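Local coordinates for protein cadherin-related family member 2 (Mus musculus, PDB 5CYX) that probably forms calcium-dependent heterophilic adhesion complexes with CDHR5 that link adjacent microvilli and control their packing on epithelial cells, at residues G268-R273 against V296-T301. Residues are numbered along the deposited sequence; the frame is centred on the assembly and turned at random.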
ATOM      1  N   GLY A 268     -40.835  38.350 -17.528  1.00 73.74           N
ATOM      2  CA  GLY A 268     -41.286  39.458 -16.720  1.00 71.82           C
ATOM      3  C   GLY A 268     -42.555  39.230 -15.917  1.00 72.01           C
ATOM      4  O   GLY A 268     -42.763  39.912 -14.917  1.00 66.98           O
ATOM      5  N   TRP A 269     -43.443  38.315 -16.329  1.00 71.95           N
ATOM      6  CA  TRP A 269     -44.735  38.232 -15.635  1.00 72.42           C
ATOM      7  C   TRP A 269     -44.589  37.730 -14.206  1.00 71.72           C
ATOM      8  O   TRP A 269     -45.305  38.203 -13.318  1.00 68.54           O
ATOM      9  CB  TRP A 269     -45.732  37.382 -16.391  1.00 76.55           C
ATOM     10  CG  TRP A 269     -46.343  38.062 -17.565  1.00 78.26           C
ATOM     11  CD1 TRP A 269     -45.859  39.152 -18.247  1.00 78.30           C
ATOM     12  CD2 TRP A 269     -47.541  37.668 -18.225  1.00 79.22           C
ATOM     13  NE1 TRP A 269     -46.710  39.469 -19.274  1.00 80.13           N
ATOM     14  CE2 TRP A 269     -47.745  38.570 -19.289  1.00 80.59           C
ATOM     15  CE3 TRP A 269     -48.477  36.646 -18.006  1.00 81.33           C
ATOM     16  CZ2 TRP A 269     -48.855  38.482 -20.150  1.00 83.17           C
ATOM     17  CZ3 TRP A 269     -49.589  36.550 -18.873  1.00 83.44           C
ATOM     18  CH2 TRP A 269     -49.762  37.469 -19.928  1.00 83.56           C
ATOM     19  N   PHE A 270     -43.660  36.793 -13.994  1.00 71.36           N
ATOM     20  CA  PHE A 270     -43.362  36.253 -12.659  1.00 71.65           C
ATOM     21  C   PHE A 270     -41.886  36.323 -12.270  1.00 70.20           C
ATOM     22  O   PHE A 270     -41.019  36.215 -13.118  1.00 73.87           O
ATOM     23  CB  PHE A 270     -43.813  34.802 -12.585  1.00 71.43           C
ATOM     24  CG  PHE A 270     -45.235  34.612 -12.954  1.00 73.17           C
ATOM     25  CD1 PHE A 270     -46.246  34.890 -12.035  1.00 73.53           C
ATOM     26  CD2 PHE A 270     -45.583  34.174 -14.244  1.00 73.90           C
ATOM     27  CE1 PHE A 270     -47.583  34.729 -12.393  1.00 73.94           C
ATOM     28  CE2 PHE A 270     -46.904  34.029 -14.599  1.00 73.88           C
ATOM     29  CZ  PHE A 270     -47.903  34.297 -13.676  1.00 74.95           C
ATOM     30  N   ASP A 271     -41.618  36.482 -10.980  1.00 66.81           N
ATOM     31  CA  ASP A 271     -40.256  36.326 -10.417  1.00 65.64           C
ATOM     32  C   ASP A 271     -40.364  35.484  -9.124  1.00 64.94           C
ATOM     33  O   ASP A 271     -41.452  34.997  -8.782  1.00 65.10           O
ATOM     34  CB  ASP A 271     -39.568  37.702 -10.207  1.00 63.40           C
ATOM     35  CG  ASP A 271     -38.021  37.647 -10.311  1.00 62.84           C
ATOM     36  OD1 ASP A 271     -37.435  36.562 -10.381  1.00 61.76           O
ATOM     37  OD2 ASP A 271     -37.341  38.718 -10.278  1.00 65.87           O
ATOM     38  N   ILE A 272     -39.235  35.256  -8.456  1.00 64.31           N
ATOM     39  CA  ILE A 272     -39.182  34.413  -7.256  1.00 63.43           C
ATOM     40  C   ILE A 272     -38.223  35.003  -6.199  1.00 64.39           C
ATOM     41  O   ILE A 272     -37.220  35.590  -6.566  1.00 63.71           O
ATOM     42  CB  ILE A 272     -38.781  32.981  -7.642  1.00 63.03           C
ATOM     43  CG1 ILE A 272     -38.978  32.041  -6.463  1.00 63.30           C
ATOM     44  CG2 ILE A 272     -37.340  32.915  -8.175  1.00 62.09           C
ATOM     45  CD1 ILE A 272     -38.971  30.583  -6.875  1.00 64.74           C
ATOM     46  N   ARG A 273     -38.552  34.850  -4.912  1.00 65.89           N
ATOM     47  CA  ARG A 273     -37.673  35.255  -3.810  1.00 68.76           C
ATOM     48  C   ARG A 273     -36.724  34.143  -3.370  1.00 67.38           C
ATOM     49  O   ARG A 273     -36.906  32.985  -3.727  1.00 65.17           O
ATOM     50  CB  ARG A 273     -38.494  35.666  -2.582  1.00 72.51           C
ATOM     51  CG  ARG A 273     -39.469  36.795  -2.806  1.00 74.26           C
ATOM     52  CD  ARG A 273     -39.717  37.545  -1.521  1.00 76.71           C
ATOM     53  NE  ARG A 273     -40.362  36.712  -0.507  1.00 79.15           N
ATOM     54  CZ  ARG A 273     -41.676  36.686  -0.238  1.00 79.75           C
ATOM     55  NH1 ARG A 273     -42.542  37.456  -0.907  1.00 79.02           N
ATOM     56  NH2 ARG A 273     -42.130  35.872   0.717  1.00 79.09           N
ATOM     57  N   VAL A 296     -48.995  29.883 -18.166  1.00 94.35           N
ATOM     58  CA  VAL A 296     -47.597  30.239 -18.268  1.00 89.56           C
ATOM     59  C   VAL A 296     -46.739  29.112 -17.702  1.00 89.38           C
ATOM     60  O   VAL A 296     -47.022  28.594 -16.619  1.00 90.11           O
ATOM     61  CB  VAL A 296     -47.310  31.515 -17.475  1.00 88.15           C
ATOM     62  CG1 VAL A 296     -45.953  32.063 -17.850  1.00 86.10           C
ATOM     63  CG2 VAL A 296     -48.381  32.567 -17.752  1.00 87.42           C
ATOM     64  N   GLN A 297     -45.689  28.745 -18.438  1.00 87.70           N
ATOM     65  CA  GLN A 297     -44.670  27.818 -17.954  1.00 87.05           C
ATOM     66  C   GLN A 297     -43.413  28.608 -17.564  1.00 83.49           C
ATOM     67  O   GLN A 297     -42.980  29.503 -18.297  1.00 80.12           O
ATOM     68  CB  GLN A 297     -44.352  26.748 -19.005  1.00 92.27           C
ATOM     69  CG  GLN A 297     -45.484  25.731 -19.223  1.00 94.38           C
ATOM     70  CD  GLN A 297     -44.995  24.409 -19.777  1.00100.77           C
ATOM     71  OE1 GLN A 297     -45.602  23.820 -20.688  1.00104.37           O
ATOM     72  NE2 GLN A 297     -43.893  23.921 -19.226  1.00102.80           N
ATOM     73  N   ILE A 298     -42.838  28.258 -16.414  1.00 81.54           N
ATOM     74  CA  ILE A 298     -41.735  29.025 -15.772  1.00 80.18           C
ATOM     75  C   ILE A 298     -40.643  28.075 -15.307  1.00 78.76           C
ATOM     76  O   ILE A 298     -40.950  27.102 -14.618  1.00 81.47           O
ATOM     77  CB  ILE A 298     -42.297  29.877 -14.601  1.00 77.89           C
ATOM     78  CG1 ILE A 298     -42.216  31.344 -14.952  1.00 78.08           C
ATOM     79  CG2 ILE A 298     -41.584  29.701 -13.271  1.00 79.53           C
ATOM     80  CD1 ILE A 298     -43.346  31.792 -15.828  1.00 78.13           C
ATOM     81  N   GLN A 299     -39.393  28.334 -15.707  1.00 75.61           N
ATOM     82  CA  GLN A 299     -38.248  27.573 -15.220  1.00 74.10           C
ATOM     83  C   GLN A 299     -37.635  28.235 -13.964  1.00 70.93           C
ATOM     84  O   GLN A 299     -37.187  29.375 -14.018  1.00 69.03           O
ATOM     85  CB  GLN A 299     -37.175  27.454 -16.290  1.00 75.29           C
ATOM     86  CG  GLN A 299     -36.138  26.378 -15.973  1.00 76.32           C
ATOM     87  CD  GLN A 299     -35.016  26.358 -16.982  1.00 77.53           C
ATOM     88  OE1 GLN A 299     -34.456  27.402 -17.304  1.00 77.20           O
ATOM     89  NE2 GLN A 299     -34.687  25.177 -17.497  1.00 79.72           N
ATOM     90  N   VAL A 300     -37.604  27.475 -12.868  1.00 69.34           N
ATOM     91  CA  VAL A 300     -37.002  27.860 -11.620  1.00 67.62           C
ATOM     92  C   VAL A 300     -35.692  27.091 -11.415  1.00 67.00           C
ATOM     93  O   VAL A 300     -35.627  25.850 -11.549  1.00 63.14           O
ATOM     94  CB  VAL A 300     -37.969  27.625 -10.442  1.00 67.67           C
ATOM     95  CG1 VAL A 300     -37.274  27.851  -9.106  1.00 64.94           C
ATOM     96  CG2 VAL A 300     -39.163  28.555 -10.561  1.00 67.78           C
ATOM     97  N   THR A 301     -34.665  27.859 -11.064  1.00 63.96           N
ATOM     98  CA  THR A 301     -33.334  27.344 -10.802  1.00 64.95           C
ATOM     99  C   THR A 301     -33.061  27.585  -9.327  1.00 63.78           C
ATOM    100  O   THR A 301     -33.289  28.681  -8.846  1.00 60.55           O
ATOM    101  CB  THR A 301     -32.288  28.078 -11.662  1.00 66.06           C
ATOM    102  OG1 THR A 301     -32.537  27.780 -13.037  1.00 68.88           O
ATOM    103  CG2 THR A 301     -30.877  27.664 -11.315  1.00 66.49           C
TER
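Phe270 and Val296 reach toward each other tip to tip. From CB of Phe270, which is directed toward the facing strand, chi1 of -54° sets CG beside the backbone N and anti to the carbonyl carbon, and the ring extends to Ile298 and Val296. Its CD2 meets Ile298 CD1 at 3.6 Å, the closest approach of the contact, with the two side chains crossing at about a right angle. One atom further out, CE2 lies 3.8 Å from Val296 CG2, which sits at the ring edge near its plane; CB and CG1 of the same valine also pack against CE2. That CG2 is shared: Trp269 CE3 also comes within 4.1 Å of it. Two residues after Phe270, Ile272 CG1 stands anti to the backbone N (chi1 -169°) and the extended chain carries CD1 to 3.9 Å from Val300 CG1.

The contact is thus purely apolar, between strands whose axes run 9.1 Å apart and nearly parallel, at 16°. This is face-to-face packing of the two sheets in the Greek-key sandwich of the third cadherin repeat. Strand 270-272 edges one sheet and pairs with strand 277-280, whose Ile278 touches both Ile272 and Val300. Residues 296-301 belong to strand 295-304, which lies inside the other sheet, between 257-264 and 315-324; these flank the core with Val261 against Ile272 and Ile322 against Phe270.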